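Local atomic coordinates of acetyl xylan esterase (Paenibacillus sp. R4, PDB entry 6AGQ), a protein that probably removes acetyl groups from acetylated xylan and related acetyl esters, as a cold-active esterase of the alpha/beta-hydrolase clan. Residues S9-Y14 with C277-C282; L106-M111 with R315-Y320; R265-I270 with P307-A312; T281-Y286 with V295-D300. All coordinates share one frame; numbering follows the deposited sequence.

Contact 1: S9-Y14 with C277-C282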
loop_
_atom_site.group_PDB
_atom_site.type_symbol
_atom_site.label_atom_id
_atom_site.label_comp_id
_atom_site.label_asym_id
_atom_site.label_seq_id
_atom_site.Cartn_x
_atom_site.Cartn_y
_atom_site.Cartn_z
ATOM N N SER A 9 -27.787 8.744 12.321
ATOM C CA SER A 9 -28.930 9.594 12.788
ATOM C C SER A 9 -28.504 11.057 13.053
ATOM O O SER A 9 -29.312 11.983 12.898
ATOM C CB SER A 9 -29.675 8.983 13.970
ATOM O OG SER A 9 -29.108 9.428 15.172
ATOM N N GLN A 10 -27.234 11.248 13.409
ATOM C CA GLN A 10 -26.642 12.578 13.434
ATOM C C GLN A 10 -26.429 13.148 12.021
ATOM O O GLN A 10 -26.558 14.340 11.870
ATOM C CB GLN A 10 -25.301 12.628 14.238
ATOM C CG GLN A 10 -25.474 12.778 15.750
ATOM C CD GLN A 10 -24.181 12.579 16.528
ATOM O OE1 GLN A 10 -23.077 12.579 15.958
ATOM N NE2 GLN A 10 -24.310 12.410 17.840
ATOM N N LEU A 11 -26.052 12.332 11.021
ATOM C CA LEU A 11 -25.916 12.823 9.630
ATOM C C LEU A 11 -27.173 13.556 9.200
ATOM O O LEU A 11 -27.061 14.633 8.658
ATOM C CB LEU A 11 -25.604 11.696 8.613
ATOM C CG LEU A 11 -24.114 11.281 8.527
ATOM C CD1 LEU A 11 -23.854 10.086 7.625
ATOM C CD2 LEU A 11 -23.235 12.447 8.115
ATOM N N GLN A 12 -28.356 13.024 9.519
ATOM C CA GLN A 12 -29.617 13.563 8.998
ATOM C C GLN A 12 -30.276 14.687 9.831
ATOM O O GLN A 12 -31.236 15.320 9.392
ATOM C CB GLN A 12 -30.612 12.420 8.667
ATOM C CG GLN A 12 -30.911 11.371 9.722
ATOM C CD GLN A 12 -31.821 10.252 9.210
ATOM O OE1 GLN A 12 -31.440 9.076 9.213
ATOM N NE2 GLN A 12 -33.032 10.615 8.771
ATOM N N ASP A 13 -29.751 14.962 11.007
ATOM C CA ASP A 13 -30.066 16.204 11.723
ATOM C C ASP A 13 -28.979 17.252 11.459
ATOM O O ASP A 13 -29.005 18.325 12.093
ATOM C CB ASP A 13 -30.078 15.978 13.246
ATOM C CG ASP A 13 -31.232 15.096 13.745
ATOM O OD1 ASP A 13 -32.166 14.744 12.980
ATOM O OD2 ASP A 13 -31.177 14.765 14.958
ATOM N N TYR A 14 -28.006 16.941 10.576
ATOM C CA TYR A 14 -26.817 17.786 10.386
ATOM C C TYR A 14 -27.131 18.928 9.430
ATOM O O TYR A 14 -27.266 18.743 8.225
ATOM C CB TYR A 14 -25.587 16.995 9.904
ATOM C CG TYR A 14 -24.317 17.841 9.824
ATOM C CD1 TYR A 14 -23.903 18.641 10.894
ATOM C CD2 TYR A 14 -23.529 17.844 8.671
ATOM C CE1 TYR A 14 -22.737 19.408 10.818
ATOM C CE2 TYR A 14 -22.369 18.608 8.586
ATOM C CZ TYR A 14 -21.965 19.390 9.634
ATOM O OH TYR A 14 -20.800 20.178 9.494
ATOM N N CYS A 277 -16.165 12.606 -1.437
ATOM C CA CYS A 277 -17.256 13.512 -1.030
ATOM C C CYS A 277 -17.892 12.909 0.253
ATOM O O CYS A 277 -18.857 12.127 0.204
ATOM C CB CYS A 277 -18.280 13.712 -2.149
ATOM S SG CYS A 277 -17.494 14.091 -3.753
ATOM N N PRO A 278 -17.305 13.234 1.402
ATOM C CA PRO A 278 -17.709 12.566 2.638
ATOM C C PRO A 278 -19.152 12.876 2.935
ATOM O O PRO A 278 -19.569 14.003 2.662
ATOM C CB PRO A 278 -16.815 13.184 3.703
ATOM C CG PRO A 278 -15.715 13.848 2.941
ATOM C CD PRO A 278 -16.361 14.328 1.676
ATOM N N PRO A 279 -19.896 11.888 3.455
ATOM C CA PRO A 279 -21.333 11.977 3.552
ATOM C C PRO A 279 -21.852 13.141 4.402
ATOM O O PRO A 279 -22.923 13.654 4.107
ATOM C CB PRO A 279 -21.726 10.619 4.114
ATOM C CG PRO A 279 -20.512 10.153 4.829
ATOM C CD PRO A 279 -19.373 10.669 4.096
ATOM N N SER A 280 -21.099 13.621 5.375
ATOM C CA SER A 280 -21.528 14.816 6.140
ATOM C C SER A 280 -21.637 16.060 5.298
ATOM O O SER A 280 -22.446 16.963 5.582
ATOM C CB SER A 280 -20.608 15.112 7.305
ATOM O OG SER A 280 -19.246 15.222 6.885
ATOM N N THR A 281 -20.846 16.146 4.255
ATOM C CA THR A 281 -20.889 17.323 3.376
ATOM C C THR A 281 -22.088 17.222 2.397
ATOM O O THR A 281 -22.714 18.210 2.053
ATOM C CB THR A 281 -19.552 17.575 2.650
ATOM O OG1 THR A 281 -19.196 16.482 1.768
ATOM C CG2 THR A 281 -18.443 17.833 3.693
ATOM N N CYS A 282 -22.413 16.005 2.002
ATOM C CA CYS A 282 -23.565 15.719 1.162
ATOM C C CYS A 282 -24.841 15.987 1.939
ATOM O O CYS A 282 -25.721 16.697 1.425
ATOM C CB CYS A 282 -23.479 14.302 0.634
ATOM S SG CYS A 282 -22.123 14.125 -0.564
#

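Contact 2: L106-M111 with R315-Y320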
loop_
_atom_site.group_PDB
_atom_site.type_symbol
_atom_site.label_atom_id
_atom_site.label_comp_id
_atom_site.label_asym_id
_atom_site.label_seq_id
_atom_site.Cartn_x
_atom_site.Cartn_y
_atom_site.Cartn_z
ATOM N N LEU A 106 -28.419 7.161 -24.243
ATOM C CA LEU A 106 -29.501 6.308 -24.790
ATOM C C LEU A 106 -30.711 6.009 -23.873
ATOM O O LEU A 106 -31.850 6.039 -24.298
ATOM C CB LEU A 106 -28.895 4.969 -25.275
ATOM C CG LEU A 106 -29.889 3.848 -25.574
ATOM C CD1 LEU A 106 -30.872 4.221 -26.707
ATOM C CD2 LEU A 106 -29.078 2.597 -25.903
ATOM N N GLN A 107 -30.427 5.551 -22.694
ATOM C CA GLN A 107 -31.408 5.330 -21.652
ATOM C C GLN A 107 -32.444 6.435 -21.579
ATOM O O GLN A 107 -33.637 6.160 -21.554
ATOM C CB GLN A 107 -30.772 5.222 -20.280
ATOM C CG GLN A 107 -29.245 5.281 -20.225
ATOM C CD GLN A 107 -28.744 5.400 -18.812
ATOM O OE1 GLN A 107 -29.449 5.046 -17.864
ATOM N NE2 GLN A 107 -27.530 5.914 -18.656
ATOM N N TRP A 108 -31.991 7.693 -21.586
ATOM C CA TRP A 108 -32.912 8.838 -21.525
ATOM C C TRP A 108 -33.718 8.937 -22.783
ATOM O O TRP A 108 -34.925 9.080 -22.677
ATOM C CB TRP A 108 -32.158 10.099 -21.273
ATOM C CG TRP A 108 -31.246 9.951 -20.090
ATOM C CD1 TRP A 108 -29.922 10.154 -20.089
ATOM C CD2 TRP A 108 -31.603 9.557 -18.752
ATOM N NE1 TRP A 108 -29.406 9.889 -18.875
ATOM C CE2 TRP A 108 -30.419 9.565 -18.006
ATOM C CE3 TRP A 108 -32.821 9.232 -18.108
ATOM C CZ2 TRP A 108 -30.373 9.230 -16.639
ATOM C CZ3 TRP A 108 -32.799 8.921 -16.743
ATOM C CH2 TRP A 108 -31.575 8.914 -16.023
ATOM N N ALA A 109 -33.082 8.764 -23.966
ATOM C CA ALA A 109 -33.796 8.824 -25.208
ATOM C C ALA A 109 -34.836 7.722 -25.352
ATOM O O ALA A 109 -35.933 7.943 -25.878
ATOM C CB ALA A 109 -32.836 8.790 -26.390
ATOM N N SER A 110 -34.515 6.525 -24.895
ATOM C CA SER A 110 -35.477 5.440 -24.963
ATOM C C SER A 110 -36.695 5.681 -24.081
ATOM O O SER A 110 -37.749 5.127 -24.349
ATOM C CB SER A 110 -34.804 4.100 -24.622
ATOM O OG SER A 110 -34.751 3.968 -23.217
ATOM N N MET A 111 -36.589 6.527 -23.059
ATOM C CA MET A 111 -37.794 6.971 -22.304
ATOM C C MET A 111 -38.518 8.154 -22.921
ATOM O O MET A 111 -39.376 8.780 -22.260
ATOM C CB MET A 111 -37.446 7.359 -20.854
ATOM C CG MET A 111 -36.697 6.300 -20.074
ATOM S SD MET A 111 -35.963 6.967 -18.587
ATOM C CE MET A 111 -37.403 7.170 -17.540
ATOM N N ARG A 315 -37.013 5.710 -12.317
ATOM C CA ARG A 315 -38.333 5.739 -11.602
ATOM C C ARG A 315 -38.738 7.130 -11.119
ATOM O O ARG A 315 -39.885 7.527 -11.210
ATOM C CB ARG A 315 -38.326 4.832 -10.370
ATOM C CG ARG A 315 -38.227 3.349 -10.658
ATOM C CD ARG A 315 -38.463 2.483 -9.424
ATOM N NE ARG A 315 -38.262 1.069 -9.777
ATOM C CZ ARG A 315 -39.176 0.251 -10.324
ATOM N NH1 ARG A 315 -40.434 0.652 -10.589
ATOM N NH2 ARG A 315 -38.815 -0.998 -10.619
ATOM N N PHE A 316 -37.780 7.850 -10.551
ATOM C CA PHE A 316 -37.947 9.221 -10.139
ATOM C C PHE A 316 -38.345 10.153 -11.282
ATOM O O PHE A 316 -39.317 10.918 -11.158
ATOM C CB PHE A 316 -36.628 9.675 -9.502
ATOM C CG PHE A 316 -36.688 11.035 -8.898
ATOM C CD1 PHE A 316 -37.366 11.245 -7.707
ATOM C CD2 PHE A 316 -36.027 12.087 -9.489
ATOM C CE1 PHE A 316 -37.442 12.518 -7.135
ATOM C CE2 PHE A 316 -36.056 13.332 -8.923
ATOM C CZ PHE A 316 -36.765 13.547 -7.749
ATOM N N ILE A 317 -37.588 10.077 -12.374
ATOM C CA ILE A 317 -37.868 10.828 -13.586
ATOM C C ILE A 317 -39.237 10.466 -14.182
ATOM O O ILE A 317 -40.022 11.365 -14.524
ATOM C CB ILE A 317 -36.728 10.687 -14.602
ATOM C CG1 ILE A 317 -35.594 11.593 -14.126
ATOM C CG2 ILE A 317 -37.203 11.068 -16.025
ATOM C CD1 ILE A 317 -34.258 11.289 -14.734
ATOM N N GLU A 318 -39.527 9.171 -14.295
ATOM C CA GLU A 318 -40.830 8.731 -14.820
ATOM C C GLU A 318 -41.960 9.206 -13.962
ATOM O O GLU A 318 -43.004 9.547 -14.483
ATOM C CB GLU A 318 -40.895 7.201 -14.981
ATOM C CG GLU A 318 -40.538 6.695 -16.374
ATOM C CD GLU A 318 -41.791 6.352 -17.162
ATOM O OE1 GLU A 318 -42.366 5.264 -16.889
ATOM O OE2 GLU A 318 -42.208 7.171 -18.018
ATOM N N ALA A 319 -41.785 9.208 -12.632
ATOM C CA ALA A 319 -42.854 9.669 -11.756
ATOM C C ALA A 319 -43.136 11.135 -11.748
ATOM O O ALA A 319 -44.276 11.538 -11.520
ATOM C CB ALA A 319 -42.587 9.203 -10.325
ATOM N N TYR A 320 -42.104 11.956 -11.860
ATOM C CA TYR A 320 -42.207 13.392 -11.513
ATOM C C TYR A 320 -41.868 14.389 -12.627
ATOM O O TYR A 320 -42.259 15.528 -12.522
ATOM C CB TYR A 320 -41.342 13.722 -10.271
ATOM C CG TYR A 320 -41.782 13.014 -8.992
ATOM C CD1 TYR A 320 -42.983 13.350 -8.366
ATOM C CD2 TYR A 320 -40.986 12.006 -8.405
ATOM C CE1 TYR A 320 -43.395 12.699 -7.199
ATOM C CE2 TYR A 320 -41.399 11.345 -7.252
ATOM C CZ TYR A 320 -42.600 11.689 -6.662
ATOM O OH TYR A 320 -42.996 11.049 -5.539
HETATM O O HOH W 1 -41.211 7.374 -20.613
#

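Contact 3: R265-I270 with P307-A312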
loop_
_atom_site.group_PDB
_atom_site.type_symbol
_atom_site.label_atom_id
_atom_site.label_comp_id
_atom_site.label_asym_id
_atom_site.label_seq_id
_atom_site.Cartn_x
_atom_site.Cartn_y
_atom_site.Cartn_z
ATOM N N ARG A 265 -37.729 19.673 -7.094
ATOM C CA ARG A 265 -37.767 18.391 -6.407
ATOM C C ARG A 265 -36.448 17.683 -6.633
ATOM O O ARG A 265 -36.018 17.625 -7.766
ATOM C CB ARG A 265 -38.946 17.538 -6.951
ATOM C CG ARG A 265 -39.006 16.141 -6.365
ATOM C CD ARG A 265 -40.164 15.291 -6.914
ATOM N NE ARG A 265 -41.421 16.010 -6.847
ATOM C CZ ARG A 265 -42.284 16.017 -5.824
ATOM N NH1 ARG A 265 -42.110 15.281 -4.714
ATOM N NH2 ARG A 265 -43.407 16.738 -5.958
ATOM N N THR A 266 -35.841 17.135 -5.586
ATOM C CA THR A 266 -34.452 16.633 -5.627
ATOM C C THR A 266 -34.356 15.178 -5.148
ATOM O O THR A 266 -35.008 14.818 -4.147
ATOM C CB THR A 266 -33.568 17.465 -4.711
ATOM O OG1 THR A 266 -33.675 18.833 -5.083
ATOM C CG2 THR A 266 -32.087 17.076 -4.812
ATOM N N LEU A 267 -33.587 14.360 -5.892
ATOM C CA LEU A 267 -33.245 12.974 -5.533
ATOM C C LEU A 267 -31.754 12.944 -5.435
ATOM O O LEU A 267 -31.044 12.980 -6.485
ATOM C CB LEU A 267 -33.666 11.957 -6.604
ATOM C CG LEU A 267 -33.203 10.485 -6.376
ATOM C CD1 LEU A 267 -33.911 9.880 -5.182
ATOM C CD2 LEU A 267 -33.454 9.580 -7.551
ATOM N N MET A 268 -31.269 12.838 -4.209
ATOM C CA MET A 268 -29.876 12.692 -3.921
ATOM C C MET A 268 -29.398 11.284 -3.519
ATOM O O MET A 268 -29.941 10.706 -2.611
ATOM C CB MET A 268 -29.481 13.698 -2.840
ATOM C CG MET A 268 -27.963 13.775 -2.723
ATOM S SD MET A 268 -27.289 14.898 -1.524
ATOM C CE MET A 268 -27.949 16.502 -2.037
ATOM N N ALA A 269 -28.340 10.790 -4.157
ATOM C CA ALA A 269 -27.545 9.650 -3.700
ATOM C C ALA A 269 -26.389 10.035 -2.769
ATOM O O ALA A 269 -25.585 10.944 -3.069
ATOM C CB ALA A 269 -26.930 8.919 -4.903
ATOM N N ILE A 270 -26.270 9.310 -1.653
ATOM C CA ILE A 270 -25.131 9.500 -0.743
ATOM C C ILE A 270 -24.559 8.133 -0.433
ATOM O O ILE A 270 -25.302 7.173 -0.190
ATOM C CB ILE A 270 -25.589 10.180 0.539
ATOM C CG1 ILE A 270 -26.270 11.506 0.197
ATOM C CG2 ILE A 270 -24.432 10.336 1.534
ATOM C CD1 ILE A 270 -26.867 12.259 1.385
ATOM N N PRO A 307 -24.279 0.946 -10.122
ATOM C CA PRO A 307 -25.132 0.320 -11.184
ATOM C C PRO A 307 -26.651 0.353 -10.930
ATOM O O PRO A 307 -27.409 0.682 -11.818
ATOM C CB PRO A 307 -24.607 -1.141 -11.272
ATOM C CG PRO A 307 -23.304 -1.185 -10.508
ATOM C CD PRO A 307 -23.029 0.180 -9.899
ATOM N N PHE A 308 -27.044 0.012 -9.708
ATOM C CA PHE A 308 -28.451 0.135 -9.138
ATOM C C PHE A 308 -29.078 1.524 -9.126
ATOM O O PHE A 308 -30.314 1.630 -9.057
ATOM C CB PHE A 308 -28.498 -0.354 -7.672
ATOM C CG PHE A 308 -27.218 -0.066 -6.916
ATOM C CD1 PHE A 308 -27.020 1.153 -6.275
ATOM C CD2 PHE A 308 -26.166 -0.982 -6.942
ATOM C CE1 PHE A 308 -25.812 1.429 -5.610
ATOM C CE2 PHE A 308 -24.960 -0.703 -6.315
ATOM C CZ PHE A 308 -24.791 0.509 -5.637
ATOM N N HIS A 309 -28.258 2.583 -9.151
ATOM C CA HIS A 309 -28.814 3.932 -9.015
ATOM C C HIS A 309 -29.546 4.375 -10.270
ATOM O O HIS A 309 -30.491 5.156 -10.193
ATOM C CB HIS A 309 -27.780 4.994 -8.614
ATOM C CG HIS A 309 -28.430 6.248 -8.118
ATOM N ND1 HIS A 309 -29.300 6.249 -7.045
ATOM C CD2 HIS A 309 -28.410 7.521 -8.587
ATOM C CE1 HIS A 309 -29.788 7.473 -6.871
ATOM N NE2 HIS A 309 -29.280 8.260 -7.807
ATOM N N GLU A 310 -29.137 3.838 -11.411
ATOM C CA GLU A 310 -29.660 4.251 -12.691
ATOM C C GLU A 310 -31.159 4.029 -12.753
ATOM O O GLU A 310 -31.917 4.939 -13.105
ATOM C CB GLU A 310 -28.927 3.520 -13.823
ATOM C CG GLU A 310 -28.778 4.370 -15.066
ATOM C CD GLU A 310 -27.668 5.420 -14.967
ATOM O OE1 GLU A 310 -27.256 5.789 -13.845
ATOM O OE2 GLU A 310 -27.197 5.875 -16.029
ATOM N N GLU A 311 -31.564 2.823 -12.367
ATOM C CA GLU A 311 -32.950 2.490 -12.177
ATOM C C GLU A 311 -33.689 3.399 -11.194
ATOM O O GLU A 311 -34.837 3.713 -11.406
ATOM C CB GLU A 311 -33.071 1.057 -11.643
ATOM C CG GLU A 311 -34.512 0.534 -11.558
ATOM C CD GLU A 311 -34.610 -0.958 -11.210
ATOM O OE1 GLU A 311 -35.545 -1.303 -10.423
ATOM O OE2 GLU A 311 -33.771 -1.770 -11.724
ATOM N N ALA A 312 -33.072 3.725 -10.074
ATOM C CA ALA A 312 -33.699 4.583 -9.078
ATOM C C ALA A 312 -34.034 5.981 -9.703
ATOM O O ALA A 312 -35.072 6.565 -9.409
ATOM C CB ALA A 312 -32.760 4.734 -7.878
HETATM O O HOH W 2 -29.547 11.212 -7.854
#

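Contact 4: T281-Y286 with V295-D300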
loop_
_atom_site.group_PDB
_atom_site.type_symbol
_atom_site.label_atom_id
_atom_site.label_comp_id
_atom_site.label_asym_id
_atom_site.label_seq_id
_atom_site.Cartn_x
_atom_site.Cartn_y
_atom_site.Cartn_z
ATOM N N THR A 281 -20.846 16.146 4.255
ATOM C CA THR A 281 -20.889 17.323 3.376
ATOM C C THR A 281 -22.088 17.222 2.397
ATOM O O THR A 281 -22.714 18.210 2.053
ATOM C CB THR A 281 -19.552 17.575 2.650
ATOM O OG1 THR A 281 -19.196 16.482 1.768
ATOM C CG2 THR A 281 -18.443 17.833 3.693
ATOM N N CYS A 282 -22.413 16.005 2.002
ATOM C CA CYS A 282 -23.565 15.719 1.162
ATOM C C CYS A 282 -24.841 15.987 1.939
ATOM O O CYS A 282 -25.721 16.697 1.425
ATOM C CB CYS A 282 -23.479 14.302 0.634
ATOM S SG CYS A 282 -22.123 14.125 -0.564
ATOM N N PHE A 283 -24.921 15.470 3.172
ATOM C CA PHE A 283 -26.054 15.718 4.070
ATOM C C PHE A 283 -26.277 17.192 4.407
ATOM O O PHE A 283 -27.438 17.653 4.394
ATOM C CB PHE A 283 -26.026 14.844 5.333
ATOM C CG PHE A 283 -26.817 13.567 5.190
ATOM C CD1 PHE A 283 -28.190 13.606 5.109
ATOM C CD2 PHE A 283 -26.178 12.316 5.075
ATOM C CE1 PHE A 283 -28.921 12.434 4.945
ATOM C CE2 PHE A 283 -26.903 11.146 4.906
ATOM C CZ PHE A 283 -28.273 11.206 4.844
ATOM N N ALA A 284 -25.191 17.942 4.592
ATOM C CA ALA A 284 -25.263 19.357 4.831
ATOM C C ALA A 284 -25.986 20.165 3.755
ATOM O O ALA A 284 -26.788 21.068 4.088
ATOM C CB ALA A 284 -23.850 19.908 5.023
ATOM N N ALA A 285 -25.670 19.923 2.478
ATOM C CA ALA A 285 -26.480 20.496 1.375
ATOM C C ALA A 285 -27.936 19.924 1.321
ATOM O O ALA A 285 -28.893 20.714 1.302
ATOM C CB ALA A 285 -25.774 20.327 -0.002
ATOM N N TYR A 286 -28.095 18.592 1.325
ATOM C CA TYR A 286 -29.441 17.918 1.375
ATOM C C TYR A 286 -30.354 18.534 2.448
ATOM O O TYR A 286 -31.485 18.875 2.189
ATOM C CB TYR A 286 -29.277 16.397 1.653
ATOM C CG TYR A 286 -30.585 15.616 1.703
ATOM C CD1 TYR A 286 -31.270 15.357 0.533
ATOM C CD2 TYR A 286 -31.150 15.177 2.908
ATOM C CE1 TYR A 286 -32.449 14.691 0.523
ATOM C CE2 TYR A 286 -32.361 14.491 2.914
ATOM C CZ TYR A 286 -33.005 14.249 1.697
ATOM O OH TYR A 286 -34.224 13.568 1.536
ATOM N N VAL A 295 -33.726 10.861 -0.663
ATOM C CA VAL A 295 -32.338 10.474 -0.569
ATOM C C VAL A 295 -32.223 8.957 -0.794
ATOM O O VAL A 295 -33.127 8.246 -0.446
ATOM C CB VAL A 295 -31.726 10.956 0.756
ATOM C CG1 VAL A 295 -32.339 10.236 1.989
ATOM C CG2 VAL A 295 -30.210 10.835 0.717
ATOM N N ARG A 296 -31.184 8.480 -1.498
ATOM C CA ARG A 296 -30.846 7.046 -1.469
ATOM C C ARG A 296 -29.492 6.899 -0.721
ATOM O O ARG A 296 -28.507 7.471 -1.133
ATOM C CB ARG A 296 -30.742 6.474 -2.869
ATOM C CG ARG A 296 -31.983 6.561 -3.742
ATOM C CD ARG A 296 -33.158 5.718 -3.247
ATOM N NE ARG A 296 -34.403 5.913 -4.012
ATOM C CZ ARG A 296 -35.366 6.808 -3.745
ATOM N NH1 ARG A 296 -35.282 7.619 -2.685
ATOM N NH2 ARG A 296 -36.453 6.887 -4.538
ATOM N N LEU A 297 -29.462 6.125 0.367
ATOM C CA LEU A 297 -28.241 5.847 1.178
ATOM C C LEU A 297 -27.711 4.481 0.837
ATOM O O LEU A 297 -28.362 3.472 1.091
ATOM C CB LEU A 297 -28.598 5.878 2.663
ATOM C CG LEU A 297 -29.458 7.067 3.112
ATOM C CD1 LEU A 297 -30.037 6.852 4.510
ATOM C CD2 LEU A 297 -28.591 8.302 3.082
ATOM N N TYR A 298 -26.574 4.439 0.170
ATOM C CA TYR A 298 -25.852 3.215 -0.137
ATOM C C TYR A 298 -24.787 3.018 0.968
ATOM O O TYR A 298 -23.687 3.610 0.941
ATOM C CB TYR A 298 -25.299 3.295 -1.567
ATOM C CG TYR A 298 -26.420 3.521 -2.558
ATOM C CD1 TYR A 298 -27.509 2.645 -2.606
ATOM C CD2 TYR A 298 -26.415 4.592 -3.452
ATOM C CE1 TYR A 298 -28.574 2.830 -3.501
ATOM C CE2 TYR A 298 -27.480 4.772 -4.363
ATOM C CZ TYR A 298 -28.560 3.891 -4.377
ATOM O OH TYR A 298 -29.635 4.064 -5.222
ATOM N N HIS A 299 -25.129 2.182 1.950
ATOM C CA HIS A 299 -24.302 2.011 3.180
ATOM C C HIS A 299 -22.822 1.551 2.986
ATOM O O HIS A 299 -21.909 2.101 3.652
ATOM C CB HIS A 299 -25.019 1.101 4.210
ATOM C CG HIS A 299 -26.324 1.660 4.724
ATOM N ND1 HIS A 299 -27.460 1.781 3.933
ATOM C CD2 HIS A 299 -26.679 2.106 5.952
ATOM C CE1 HIS A 299 -28.449 2.296 4.651
ATOM N NE2 HIS A 299 -28.002 2.507 5.878
ATOM N N ASP A 300 -22.591 0.588 2.082
ATOM C CA ASP A 300 -21.263 -0.057 1.884
ATOM C C ASP A 300 -20.493 0.341 0.608
ATOM O O ASP A 300 -19.604 -0.389 0.130
ATOM C CB ASP A 300 -21.474 -1.586 1.873
ATOM C CG ASP A 300 -22.395 -2.025 2.989
ATOM O OD1 ASP A 300 -21.944 -1.872 4.142
ATOM O OD2 ASP A 300 -23.579 -2.415 2.711
#

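Contact 1: S9-Y14 with C277-C282
Leu11 lays its CD2 methyl against the backbone of Ser280, 3.5 Å from CA and little further from N, so the leucine side chain meets mainly the main chain of the first turn of helix 279-286. The other methyl, CD1, reaches the CB of Pro279 at 4.1 Å. Tyr14 comes in beside it: with CG anti to the backbone N (chi1 -175°), its ring swings over to the helix and presents its edge to the carbonyl oxygen of Ser280, which lies in the ring plane 3.4 Å from Tyr14 CD2. Ser280 CB packs between the two, near Leu11 CD2 and Tyr14 CE2. The polar ends look elsewhere, Tyr14 OH bonding to His213 and Ser280 OG to Arg216. A type I turn from Leu11 to Tyr14, closed by Tyr14 N to Leu11 O, brings both side chains to the same helix. The N-terminal helix 8-11 thus rests on the start of helix 279-286, with Phe283 continuing the surface under Leu11, helix 214-219 beside Tyr14, and strand 265-271 behind Pro279.

Contact 2: L106-M111 with R315-Y320
Ile317, Trp108 and Met111 make the apolar part of this contact. The CD1 methyl of Ile317 meets the six-membered part of the indole, 3.4 Å from CZ3 and 3.8 Å from CH2, approaching obliquely while the two side chains cross at about a right angle. The CG1 branch of Ile317 lies anti to the carbonyl carbon (chi1 -77°), which sends CD1 to the tryptophan, whereas the CG2 branch takes the other neighbour, Met111, at 4.2 Å from CE. Met111 is bent at chi3 (74°), and the bend carries its CE methyl over to helix 309-320, where it also touches the aliphatic CG of Glu318 at 3.4 Å.

The polar link is indirect. One water donates to Met111 O and to Glu318 OE2, each at 2.8 Å, bridging the residue that follows helix 106-110 to the carboxylate of Glu318. Glu318 therefore serves the contact twice, with its methylene and with its acid group.

Met314 and Met113 pack into the same apolar cluster, and Leu203 and Leu205 of the sheet lie under Ile317. On the outer side, Leu52 of the second subunit packs on Met111 and Lys53 of that subunit on Glu318. Two helices meeting side chain to side chain over one face of a central sheet, as here, belong to the layered architecture of the alpha/beta-hydrolase fold.

Contact 3: R265-I270 with P307-A312
Ala269 and His309 form the tight part of this contact. The CB methyl of Ala269 sits over one face of the imidazole, 3.9 Å from the ring centroid and 19° off its normal, a CH-pi contact offset toward the CE1 and NE2 side. His309 holds CG anti to its own backbone N (chi1 -164°), which carries the ring from helix 309-320 to strand 265-271. Both of its nitrogens have partners: ND1 is hydrogen-bonded to Tyr298 OH of the neighbouring strand, and NE2 meets a water in the ring plane at 3.0 Å. That water donates to Leu267 O at 2.7 Å, tying the strand backbone to the helix residue. With both nitrogens engaged, the ring is probably well fixed in its rotation.

Leu267 belongs to the packed part too, with CD2 set between His309 and Ala312, 4.3 Å from His309 CE1 and 3.9 Å from Ala312 O. Packing is looser at Ala312 itself, whose CB faces the strand but stays 4.9 Å from Leu267 CD2. Away from the strand, the partly exposed Glu310 and Glu311 send their carboxylates to Gln107 and Arg315, and Tyr101 of the second subunit packs on Phe308.

A C-terminal helix running along a strand of the parallel part of the sheet, nearly antiparallel to it and here joined by a buried histidine and a water, is a regular feature of the alpha/beta-hydrolase fold.

Contact 4: T281-Y286 with V295-D300
Tyr286 lays one face of its ring against Val295, whose CB stands 4.1 Å from the centroid and 29° off the normal in a CH-pi contact. The overlap favours the phenol end: Val295 CB is 3.7 Å from Tyr286 CZ, and the CG1 methyl also lies near CZ and OH. Tyr286 CG is anti to the backbone N (chi1 -179°), extending the ring from the last turn of helix 279-286 to strand 293-298, where the two side chains cross at about a right angle. One turn earlier, Phe283 brings CZ to within 3.4 Å of the CD2 methyl of Leu297, again crossing nearly perpendicular, with CE2 of the same ring at 3.8 Å. Both pairs are apolar; Ile270 of strand 265-271 packs on Phe283 and Val295, and Met268 on Tyr286. Lys293 adds a cation-pi interaction with Tyr286. Replacing Tyr286 by an alanine would probably leave the Val295 side chain without the ring that lies against it, opening a gap between helix and strand and depriving Lys293 of its aromatic partner. Helix 279-286 connects the neighbouring parallel strands 265-271 and 293-298, so this is helix-to-strand packing inside a beta-alpha-beta crossover, at the edge of the chain's central sheet.

From the N terminus, helix 8-11 enters contact 1, which closes a loop of more than 260 residues onto helix 279-286. Helix 106-110 opens contact 2, whose partner is the C-terminal helix 309-320, so contacts 1 and 2 cross along the chain. Strand 265-271 then begins contact 3, shorter and lying within the span of contact 2; it also crosses contact 1. Contact 4 is the most local, starting on the helix where contact 1 ends and falling within contact 3. Segments of contacts 1 and 4 overlap on helix 279-286; contacts 2 and 3 share helix 309-320. Via neighbouring strands, contacts 3 and 4 tie both helices to one sheet; contact 1 adds the N-terminal helix.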